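Protein SSD1 (Saccharomyces cerevisiae S288C, PDB 7AM1) binds mRNA untranslated regions and represses translation as a non-enzymatic RNase II family member, a pseudonuclease implicated in control of the G1 phase of the cell cycle. Local coordinates at residues Q219-L225 / K281-I287; A413-A419 / M664-A668; P632-Y636 / K703-Y707; R62-D67 / L213-P217. One frame throughout, in Å; residues are numbered along the deposited sequence.

Interaction 1. Residues Q219-L225 / K281-I287; sequences QLFSGTL and KLFVASI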
# COMPACT_ATOMS: atom_id res chain seq x y z
N GLN A 219 13.32 3.71 -15.25
CA GLN A 219 12.37 4.23 -14.27
C GLN A 219 12.00 5.67 -14.62
O GLN A 219 12.82 6.44 -15.14
CB GLN A 219 12.96 4.17 -12.86
CG GLN A 219 13.17 2.76 -12.34
CD GLN A 219 13.74 2.73 -10.93
OE1 GLN A 219 13.24 3.41 -10.03
NE2 GLN A 219 14.79 1.95 -10.74
N LEU A 220 10.75 6.03 -14.36
CA LEU A 220 10.22 7.35 -14.67
C LEU A 220 9.84 8.06 -13.38
O LEU A 220 9.49 7.43 -12.38
CB LEU A 220 9.00 7.28 -15.59
CG LEU A 220 9.20 6.52 -16.91
CD1 LEU A 220 7.86 6.32 -17.62
CD2 LEU A 220 10.19 7.25 -17.79
N PHE A 221 9.90 9.39 -13.42
CA PHE A 221 9.60 10.24 -12.27
C PHE A 221 8.77 11.42 -12.72
O PHE A 221 9.17 12.15 -13.64
CB PHE A 221 10.88 10.74 -11.60
CG PHE A 221 11.85 9.66 -11.25
CD1 PHE A 221 11.62 8.83 -10.17
CD2 PHE A 221 12.99 9.46 -12.01
CE1 PHE A 221 12.52 7.83 -9.85
CE2 PHE A 221 13.89 8.46 -11.70
CZ PHE A 221 13.65 7.64 -10.61
N SER A 222 7.63 11.63 -12.08
CA SER A 222 6.82 12.81 -12.31
C SER A 222 7.25 13.92 -11.36
O SER A 222 7.74 13.66 -10.26
CB SER A 222 5.34 12.49 -12.11
OG SER A 222 5.10 12.12 -10.77
N GLY A 223 7.08 15.16 -11.80
CA GLY A 223 7.49 16.29 -10.99
C GLY A 223 7.43 17.58 -11.77
O GLY A 223 6.86 17.66 -12.86
N THR A 224 8.04 18.61 -11.19
CA THR A 224 8.00 19.95 -11.73
C THR A 224 9.41 20.39 -12.12
O THR A 224 10.40 19.84 -11.64
CB THR A 224 7.41 20.93 -10.71
OG1 THR A 224 8.16 20.84 -9.50
CG2 THR A 224 5.96 20.58 -10.43
N LEU A 225 9.47 21.40 -12.97
CA LEU A 225 10.72 21.85 -13.57
C LEU A 225 10.90 23.34 -13.32
O LEU A 225 9.95 24.11 -13.50
CB LEU A 225 10.74 21.55 -15.07
CG LEU A 225 12.10 21.61 -15.78
CD1 LEU A 225 13.03 20.52 -15.26
CD2 LEU A 225 11.92 21.48 -17.28
N LYS A 281 3.27 23.09 -14.31
CA LYS A 281 3.20 22.00 -15.27
C LYS A 281 3.88 20.76 -14.71
O LYS A 281 4.88 20.86 -13.98
CB LYS A 281 3.86 22.39 -16.60
CG LYS A 281 3.15 23.51 -17.35
CD LYS A 281 1.79 23.09 -17.88
CE LYS A 281 1.14 24.20 -18.70
NZ LYS A 281 0.06 23.70 -19.59
N LEU A 282 3.34 19.60 -15.03
CA LEU A 282 3.93 18.33 -14.62
C LEU A 282 4.71 17.75 -15.79
O LEU A 282 4.21 17.68 -16.91
CB LEU A 282 2.85 17.35 -14.16
CG LEU A 282 2.41 17.49 -12.70
CD1 LEU A 282 1.33 16.46 -12.38
CD2 LEU A 282 3.58 17.34 -11.75
N PHE A 283 5.95 17.34 -15.51
CA PHE A 283 6.78 16.66 -16.49
C PHE A 283 7.14 15.27 -15.96
O PHE A 283 7.04 14.99 -14.77
CB PHE A 283 8.06 17.45 -16.77
CG PHE A 283 7.82 18.81 -17.38
CD1 PHE A 283 7.61 19.90 -16.56
CD2 PHE A 283 7.80 18.99 -18.75
CE1 PHE A 283 7.38 21.16 -17.10
CE2 PHE A 283 7.58 20.24 -19.29
CZ PHE A 283 7.37 21.33 -18.46
N VAL A 284 7.55 14.41 -16.88
CA VAL A 284 8.13 13.11 -16.53
C VAL A 284 9.60 13.15 -16.92
O VAL A 284 9.95 13.60 -18.02
CB VAL A 284 7.39 11.96 -17.23
CG1 VAL A 284 8.02 10.63 -16.85
CG2 VAL A 284 5.92 11.96 -16.85
N ALA A 285 10.46 12.69 -16.01
CA ALA A 285 11.90 12.69 -16.23
C ALA A 285 12.48 11.31 -15.93
O ALA A 285 11.84 10.48 -15.28
CB ALA A 285 12.60 13.75 -15.37
N SER A 286 13.70 11.08 -16.41
CA SER A 286 14.46 9.88 -16.10
C SER A 286 15.87 10.28 -15.72
O SER A 286 16.38 11.32 -16.14
CB SER A 286 14.50 8.90 -17.29
OG SER A 286 13.22 8.35 -17.54
N ILE A 287 16.51 9.44 -14.90
CA ILE A 287 17.88 9.68 -14.48
C ILE A 287 18.81 8.95 -15.44
O ILE A 287 18.69 7.73 -15.63
CB ILE A 287 18.10 9.22 -13.02
CG1 ILE A 287 17.35 10.15 -12.06
CG2 ILE A 287 19.58 9.18 -12.69
CD1 ILE A 287 17.35 9.69 -10.63
O HOH W 1 15.30 6.81 -14.36
O HOH W 2 7.18 22.38 -13.85

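Interaction 2. Residues A413-A419 / M664-A668; sequences ARKRSSA and MRRYA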
# COMPACT_ATOMS: atom_id res chain seq x y z
N ALA A 413 2.41 -8.22 -22.25
CA ALA A 413 1.82 -8.44 -20.93
C ALA A 413 2.90 -8.55 -19.86
O ALA A 413 2.71 -8.10 -18.73
CB ALA A 413 0.95 -9.70 -20.94
N ARG A 414 4.03 -9.18 -20.20
CA ARG A 414 5.14 -9.24 -19.26
C ARG A 414 5.66 -7.84 -18.96
O ARG A 414 6.04 -7.54 -17.82
CB ARG A 414 6.25 -10.12 -19.84
CG ARG A 414 7.45 -10.34 -18.93
CD ARG A 414 8.59 -11.02 -19.68
NE ARG A 414 8.26 -12.39 -20.05
CZ ARG A 414 8.60 -13.47 -19.36
NH1 ARG A 414 9.29 -13.36 -18.22
NH2 ARG A 414 8.26 -14.68 -19.79
N LYS A 415 5.69 -6.97 -19.97
CA LYS A 415 6.15 -5.60 -19.75
C LYS A 415 5.20 -4.83 -18.83
O LYS A 415 5.64 -4.15 -17.90
CB LYS A 415 6.29 -4.87 -21.09
CG LYS A 415 6.91 -3.48 -20.98
N ARG A 416 3.89 -4.93 -19.09
CA ARG A 416 2.91 -4.31 -18.19
C ARG A 416 3.02 -4.90 -16.79
O ARG A 416 3.09 -4.17 -15.80
CB ARG A 416 1.50 -4.51 -18.74
CG ARG A 416 1.05 -3.45 -19.73
CD ARG A 416 -0.47 -3.43 -19.90
NE ARG A 416 -0.83 -2.58 -21.03
CZ ARG A 416 -1.98 -1.94 -21.18
NH1 ARG A 416 -2.94 -2.05 -20.27
NH2 ARG A 416 -2.18 -1.19 -22.26
N SER A 417 3.02 -6.23 -16.71
CA SER A 417 3.32 -7.01 -15.51
C SER A 417 2.17 -7.03 -14.51
O SER A 417 1.81 -8.10 -14.02
CB SER A 417 4.59 -6.48 -14.84
OG SER A 417 5.01 -7.34 -13.79
N SER A 418 1.60 -5.88 -14.20
CA SER A 418 0.48 -5.84 -13.27
C SER A 418 -0.59 -4.87 -13.77
O SER A 418 -0.28 -3.79 -14.29
CB SER A 418 0.92 -5.43 -11.86
OG SER A 418 -0.19 -5.25 -11.02
N ALA A 419 -1.84 -5.27 -13.59
CA ALA A 419 -2.93 -4.32 -13.76
C ALA A 419 -2.90 -3.32 -12.61
O ALA A 419 -2.30 -3.56 -11.55
CB ALA A 419 -4.27 -5.05 -13.80
N MET A 664 -5.56 -12.73 -14.72
CA MET A 664 -6.04 -11.64 -15.55
C MET A 664 -5.47 -10.29 -15.13
O MET A 664 -5.60 -9.32 -15.89
CB MET A 664 -7.56 -11.57 -15.52
CG MET A 664 -8.26 -12.82 -16.05
SD MET A 664 -7.90 -13.14 -17.79
CE MET A 664 -9.03 -12.02 -18.59
N ARG A 665 -4.83 -10.19 -13.96
CA ARG A 665 -4.28 -8.92 -13.49
C ARG A 665 -2.85 -9.01 -12.98
O ARG A 665 -2.25 -7.96 -12.72
CB ARG A 665 -5.16 -8.32 -12.39
CG ARG A 665 -5.53 -9.26 -11.24
CD ARG A 665 -6.36 -8.54 -10.19
NE ARG A 665 -6.62 -9.34 -9.00
CZ ARG A 665 -5.80 -9.42 -7.96
NH1 ARG A 665 -4.64 -8.76 -7.95
NH2 ARG A 665 -6.13 -10.17 -6.91
N ARG A 666 -2.28 -10.20 -12.84
CA ARG A 666 -0.91 -10.39 -12.38
C ARG A 666 -0.15 -11.26 -13.37
O ARG A 666 -0.59 -12.38 -13.67
CB ARG A 666 -0.87 -11.03 -10.99
CG ARG A 666 -1.67 -10.30 -9.94
CD ARG A 666 -1.37 -10.87 -8.55
NE ARG A 666 -1.71 -12.29 -8.45
CZ ARG A 666 -2.45 -12.84 -7.49
NH1 ARG A 666 -2.94 -12.10 -6.50
NH2 ARG A 666 -2.69 -14.15 -7.50
N TYR A 667 0.99 -10.77 -13.86
CA TYR A 667 1.77 -11.58 -14.79
C TYR A 667 2.52 -12.70 -14.08
O TYR A 667 2.79 -13.73 -14.70
CB TYR A 667 2.77 -10.73 -15.57
CG TYR A 667 3.44 -11.53 -16.65
CD1 TYR A 667 2.84 -11.70 -17.89
CD2 TYR A 667 4.66 -12.16 -16.42
CE1 TYR A 667 3.44 -12.46 -18.88
CE2 TYR A 667 5.27 -12.92 -17.40
CZ TYR A 667 4.65 -13.06 -18.63
OH TYR A 667 5.26 -13.81 -19.61
N ALA A 668 2.88 -12.53 -12.81
CA ALA A 668 3.55 -13.60 -12.09
C ALA A 668 2.74 -14.89 -12.17
O ALA A 668 3.30 -15.98 -12.31
CB ALA A 668 3.78 -13.20 -10.63

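Interaction 3. Residues P632-Y636 / K703-Y707; sequences PRARY and KDCAY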
# COMPACT_ATOMS: atom_id res chain seq x y z
N PRO A 632 7.83 -4.76 5.23
CA PRO A 632 7.74 -4.48 3.80
C PRO A 632 6.72 -5.41 3.16
O PRO A 632 6.30 -6.41 3.74
CB PRO A 632 9.16 -4.77 3.30
CG PRO A 632 9.59 -5.92 4.18
CD PRO A 632 8.96 -5.66 5.54
N ARG A 633 6.35 -5.08 1.93
CA ARG A 633 5.46 -5.93 1.17
C ARG A 633 6.12 -7.27 0.85
O ARG A 633 7.34 -7.43 0.94
CB ARG A 633 5.05 -5.25 -0.13
CG ARG A 633 4.25 -4.00 0.08
CD ARG A 633 3.58 -3.65 -1.21
NE ARG A 633 2.24 -4.21 -1.30
CZ ARG A 633 1.66 -4.60 -2.43
NH1 ARG A 633 2.30 -4.52 -3.59
NH2 ARG A 633 0.42 -5.07 -2.39
N ALA A 634 5.28 -8.24 0.48
CA ALA A 634 5.75 -9.55 0.05
C ALA A 634 6.56 -9.44 -1.24
O ALA A 634 6.53 -8.42 -1.94
CB ALA A 634 4.56 -10.49 -0.14
N ARG A 635 7.30 -10.50 -1.55
CA ARG A 635 8.15 -10.52 -2.73
C ARG A 635 8.03 -11.84 -3.48
O ARG A 635 8.12 -12.90 -2.86
CB ARG A 635 9.63 -10.32 -2.36
CG ARG A 635 9.91 -9.13 -1.48
CD ARG A 635 11.41 -8.94 -1.28
NE ARG A 635 11.95 -8.05 -2.30
CZ ARG A 635 12.49 -8.45 -3.45
NH1 ARG A 635 12.59 -9.74 -3.76
NH2 ARG A 635 12.94 -7.54 -4.31
N TYR A 636 7.85 -11.77 -4.79
CA TYR A 636 8.11 -12.95 -5.61
C TYR A 636 9.60 -13.29 -5.56
O TYR A 636 10.46 -12.41 -5.43
CB TYR A 636 7.70 -12.72 -7.06
CG TYR A 636 6.24 -12.36 -7.27
CD1 TYR A 636 5.23 -13.27 -6.96
CD2 TYR A 636 5.88 -11.14 -7.80
CE1 TYR A 636 3.90 -12.95 -7.16
CE2 TYR A 636 4.57 -10.81 -8.01
CZ TYR A 636 3.58 -11.71 -7.69
OH TYR A 636 2.26 -11.37 -7.90
N LYS A 703 4.52 -4.63 -9.46
CA LYS A 703 3.42 -4.85 -8.53
C LYS A 703 3.45 -3.82 -7.40
O LYS A 703 2.40 -3.28 -7.02
CB LYS A 703 3.49 -6.27 -7.97
CG LYS A 703 2.36 -6.60 -7.01
CD LYS A 703 2.09 -8.10 -7.00
CE LYS A 703 0.87 -8.43 -6.16
NZ LYS A 703 -0.35 -7.84 -6.77
N ASP A 704 4.62 -3.53 -6.86
CA ASP A 704 4.69 -2.50 -5.83
C ASP A 704 4.33 -1.14 -6.39
O ASP A 704 3.74 -0.32 -5.69
CB ASP A 704 6.07 -2.51 -5.18
CG ASP A 704 6.28 -3.73 -4.30
OD1 ASP A 704 5.27 -4.36 -3.90
OD2 ASP A 704 7.44 -4.09 -4.03
N CYS A 705 4.66 -0.90 -7.67
CA CYS A 705 4.22 0.32 -8.33
C CYS A 705 2.70 0.37 -8.46
O CYS A 705 2.10 1.44 -8.30
CB CYS A 705 4.87 0.43 -9.71
SG CYS A 705 6.63 0.92 -9.69
N ALA A 706 2.06 -0.76 -8.78
CA ALA A 706 0.60 -0.79 -8.88
C ALA A 706 -0.04 -0.51 -7.53
O ALA A 706 -1.09 0.14 -7.45
CB ALA A 706 0.12 -2.14 -9.43
N TYR A 707 0.57 -1.02 -6.46
CA TYR A 707 0.11 -0.71 -5.11
C TYR A 707 0.23 0.78 -4.81
O TYR A 707 -0.71 1.42 -4.34
CB TYR A 707 0.92 -1.54 -4.11
CG TYR A 707 0.81 -1.12 -2.66
CD1 TYR A 707 -0.30 -1.48 -1.90
CD2 TYR A 707 1.82 -0.41 -2.04
CE1 TYR A 707 -0.40 -1.11 -0.57
CE2 TYR A 707 1.73 -0.04 -0.71
CZ TYR A 707 0.62 -0.40 0.02
OH TYR A 707 0.52 -0.05 1.34
O HOH W 3 4.80 -6.90 -3.53
O HOH W 4 8.19 -6.54 -3.25

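Interaction 4. Residues R62-D67 / L213-P217; sequences RALEGD and LDRIP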
# COMPACT_ATOMS: atom_id res chain seq x y z
N ARG A 62 25.48 7.70 -4.43
CA ARG A 62 24.71 7.92 -5.66
C ARG A 62 23.72 6.79 -5.95
O ARG A 62 23.11 6.79 -7.02
CB ARG A 62 25.65 8.12 -6.85
CG ARG A 62 26.66 9.24 -6.62
CD ARG A 62 27.86 9.17 -7.56
NE ARG A 62 28.72 8.03 -7.25
CZ ARG A 62 29.21 7.18 -8.15
NH1 ARG A 62 28.95 7.34 -9.44
NH2 ARG A 62 29.97 6.17 -7.75
N ALA A 63 23.54 5.85 -5.03
CA ALA A 63 22.53 4.81 -5.22
C ALA A 63 21.14 5.42 -5.15
O ALA A 63 20.92 6.45 -4.51
CB ALA A 63 22.69 3.71 -4.18
N LEU A 64 20.19 4.78 -5.82
CA LEU A 64 18.81 5.24 -5.85
C LEU A 64 17.91 4.28 -5.09
O LEU A 64 18.24 3.11 -4.88
CB LEU A 64 18.30 5.40 -7.28
CG LEU A 64 19.04 6.39 -8.19
CD1 LEU A 64 18.50 6.28 -9.62
CD2 LEU A 64 18.92 7.81 -7.68
N GLU A 65 16.76 4.81 -4.67
CA GLU A 65 15.71 4.00 -4.06
C GLU A 65 15.46 2.74 -4.88
O GLU A 65 15.33 2.79 -6.11
CB GLU A 65 14.42 4.82 -3.95
CG GLU A 65 13.20 4.03 -3.49
CD GLU A 65 13.21 3.77 -2.00
OE1 GLU A 65 12.41 2.92 -1.54
OE2 GLU A 65 14.02 4.39 -1.28
N GLY A 66 15.43 1.59 -4.20
CA GLY A 66 15.14 0.32 -4.82
C GLY A 66 16.35 -0.39 -5.40
O GLY A 66 16.23 -1.57 -5.76
N ASP A 67 17.49 0.29 -5.51
CA ASP A 67 18.70 -0.35 -6.00
C ASP A 67 19.08 -1.54 -5.13
O ASP A 67 18.94 -1.50 -3.91
CB ASP A 67 19.86 0.65 -6.02
CG ASP A 67 19.82 1.61 -7.19
OD1 ASP A 67 18.91 1.49 -8.04
OD2 ASP A 67 20.71 2.49 -7.27
N LEU A 213 24.52 -3.09 -7.66
CA LEU A 213 24.50 -4.41 -8.28
C LEU A 213 23.38 -4.54 -9.30
O LEU A 213 23.57 -5.18 -10.34
CB LEU A 213 24.36 -5.49 -7.20
CG LEU A 213 25.44 -5.46 -6.12
CD1 LEU A 213 25.17 -6.51 -5.04
CD2 LEU A 213 26.84 -5.65 -6.71
N ASP A 214 22.22 -3.94 -9.04
CA ASP A 214 21.12 -4.04 -9.99
C ASP A 214 20.17 -2.86 -9.79
O ASP A 214 20.01 -2.35 -8.68
CB ASP A 214 20.37 -5.37 -9.83
CG ASP A 214 19.67 -5.80 -11.11
OD1 ASP A 214 19.81 -5.12 -12.14
OD2 ASP A 214 18.98 -6.84 -11.07
N ARG A 215 19.56 -2.44 -10.90
CA ARG A 215 18.57 -1.37 -10.91
C ARG A 215 17.59 -1.65 -12.03
O ARG A 215 18.01 -1.93 -13.16
CB ARG A 215 19.24 -0.01 -11.10
CG ARG A 215 18.28 1.14 -11.33
CD ARG A 215 19.04 2.47 -11.49
NE ARG A 215 19.89 2.78 -10.34
CZ ARG A 215 20.89 3.65 -10.36
NH1 ARG A 215 21.18 4.31 -11.48
NH2 ARG A 215 21.61 3.87 -9.27
N ILE A 216 16.30 -1.60 -11.74
CA ILE A 216 15.30 -1.73 -12.80
C ILE A 216 15.54 -0.57 -13.75
O ILE A 216 15.48 0.60 -13.32
CB ILE A 216 13.87 -1.73 -12.25
CG1 ILE A 216 13.69 -2.83 -11.20
CG2 ILE A 216 12.88 -1.90 -13.38
CD1 ILE A 216 13.74 -4.24 -11.74
N PRO A 217 15.80 -0.80 -15.04
CA PRO A 217 16.12 0.32 -15.93
C PRO A 217 14.86 1.04 -16.40
O PRO A 217 13.74 0.55 -16.28
CB PRO A 217 16.84 -0.36 -17.10
CG PRO A 217 16.23 -1.72 -17.16
CD PRO A 217 15.88 -2.10 -15.73
O HOH W 5 22.88 6.63 -10.05
O HOH W 6 15.58 -1.00 -8.74

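Interaction 1. Residues Q219-L225 / K281-I287
The carbonyl oxygen Gln219 O is gripped twice from the 281-287 side: Ser286 OG donates to it over 3.1 Å, and water 1 donates to it over 2.6 Å. The hydroxyl arrives tilted out of the carbonyl plane, whereas the water also accepts from Ile287 N and so links the two chains. Further along, the pairing becomes a regular antiparallel ladder. Phe221 exchanges two backbone bonds with Ala285, and Gly223 does the same with Phe283; in the latter pair Phe283 N reaches Gly223 O over 2.8 Å at 172°. Ser222 and Val284 lie between them as the non-hydrogen-bonded pair. At the far end water 2 accepts from Leu225 N and can also donate to Lys281 O.

Strands 221-226 and 281-289 are neighbours in a five-stranded antiparallel sheet, with 247-252 beside the first and 298-307 beside the second, an order consistent with the OB fold of the second cold-shock domain. Phe221 and Ala285 share a face with Phe283. The CE2 corner of the Phe221 ring meets Ile287 CD1 at 3.8 Å, its CG being held anti to the carbonyl carbon (chi1 -53°), while Leu225 CB touches Phe283 CD1 at 3.8 Å. Val284, on the opposite face, meets Leu220 CB through CG1 at 3.7 Å, the two side chains crossing at a slant. Gly223, lacking a side chain, meets Phe283 through its backbone. For the contact as a whole, a main-chain ladder sets the register, water and a hydroxyl extend it, and apolar side chains pack beside it.

Interaction 2. Residues A413-A419 / M664-A668
Tyr667 can be followed outward across Arg414, starting from a CB packed 3.2 Å from Ser417 O. With CG anti to the backbone N (chi1 -172°), the ring is carried against the last turn of helix 408-416. CD1 meets Ala413 O at 3.7 Å and comes near Ala413 CB. The middle of the ring is met over one face by Arg414 CA, a CH-pi contact 3.6 Å from the centroid and only 12° off the normal. Arg414 CB then rests on Tyr667 CZ at 3.6 Å, and Arg414 CG on CE2. At the tip, Tyr667 OH lies over one face of the Arg414 guanidinium, whose plane stands 58° from that of the ring. Although OH approaches NH2 to 3.1 Å, the angle is too poor for a hydrogen bond; the hydroxyl is bonded instead to Asp410.

Next to the ring's CB end the backbones join. Ser417, the first residue to leave the helix and one with positive phi, accepts from Tyr667 N through its O over 2.8 Å. Ala419 N donates to Arg665 O over 2.9 Å, and these two bonds flank the Ser418-Arg666 bridge. Segment 664-668 belongs to the ribonuclease II signature within the RNB domain, and its arginines turn to other partners: Arg665 and Arg666 both form salt bridges with Asp530, and Arg666 also with Asp669. Backbone bonds and a CH-pi face thus fix the signature loop to the helix end, while the phenol and the guanidinium groups of Arg665 and Arg666 take their polar partners from outside the contact.

Interaction 3. Residues P632-Y636 / K703-Y707
Arg633 makes the dense half of this contact by lying flat on Tyr707. Its guanidinium and the phenol ring are stacked with planes 10° apart and centres 4.1 Å apart, shifted so that NE stands over the ring while Tyr707 CB sits 3.3 Å from NH1. A bend at chi3 (93°) turns the head over the ring and lets CD make a CH-pi contact with the same face. NH1 also donates to Asp704 OD1 over 3.0 Å, a salt bridge using the anti lone pair of the carboxylate oxygen. Glu531 and Ser527 hold the NH2 end.

The contact joins the run into strand 635-638 of the RNB domain to the long helix 689-725, which presents Lys703, Asp704 and Tyr707. At the start of the strand, Tyr636 crosses Lys703 at about a right angle, its OH 3.4 Å from Lys703 CD; that hydroxyl is bonded to His659, and the lysine ammonium to Asp530 and Glu531.

Between these two side-chain clusters the packing gives way to water. Two waters lie between Ala634 O and the Asp704 carboxylate, each placed to donate to both, water 3 at 2.6 Å from Asp704 OD1 and water 4 at 2.7 Å from Asp704 OD2.

Interaction 4. Residues R62-D67 / L213-P217
Asp67 and Arg215 face each other almost in one plane, carboxylate and guanidinium only 17° apart. The arginine offers its side, NE and one terminal nitrogen, so that each carboxylate oxygen receives its own donor: NE gives to Asp67 OD1 over 2.8 Å, and NH2 to Asp67 OD2 over 2.6 Å. Both donors meet the syn side, and both bonds are close to straight at 165°. An extended start to the arginine, CG anti to the backbone N (chi1 172°), followed by a bend at chi3, brings this edge round to the aspartate.

Leu64 approaches from a different direction, its CD1 standing over the centre of the guanidinium, 3.6 Å from Arg215 CZ. Leu64 also reaches the aspartate through its backbone: Leu64 N donates to Asp67 OD2 over 2.8 Å from well above the carboxylate plane, so OD2 accepts from both Leu64 N and Arg215 NH2. This bond spans the type II turn Leu64-Asp67, in which Gly66 adopts the positive phi that suits glycine. The turn leads into strand 68-73 of a five-stranded sheet, consistent with the first cold-shock domain of the family; beside it, Leu213 and Asp214 both face Leu68 as a classic beta bulge.

Two waters add links between the segments. Water 5, beside the guanidinium, donates to Arg62 O and accepts from Arg215 NH2, whereas water 6, farther along, accepts from Ile216 N over 3.1 Å and makes a weak bond to Gly66 O.

The four contacts form two touching pairs. Interactions 1 and 4, with centres about 17 Å apart, meet where Ile287 CD1 packs on Leu64 CD1 at 3.7 Å, bringing the turn before strand 68-73 against strand 281-289; strands 206-214 and 221-226 follow each other in the chain. Interactions 2 and 3 lie closer, with centres about 13 Å apart, and their segments alternate along the sequence: Ser418 OG and Ala419 O both lie 3.5 Å from Ala706 CB. Asp530 ties this pair further, serving Arg665 and Arg666 of interaction 2 and Lys703 of interaction 3. A bound pentaethylene glycol, probably from crystallisation, lies about 4 Å from the Tyr707 side chain, and pentaethylene glycol is also about 3 Å from that of Arg215.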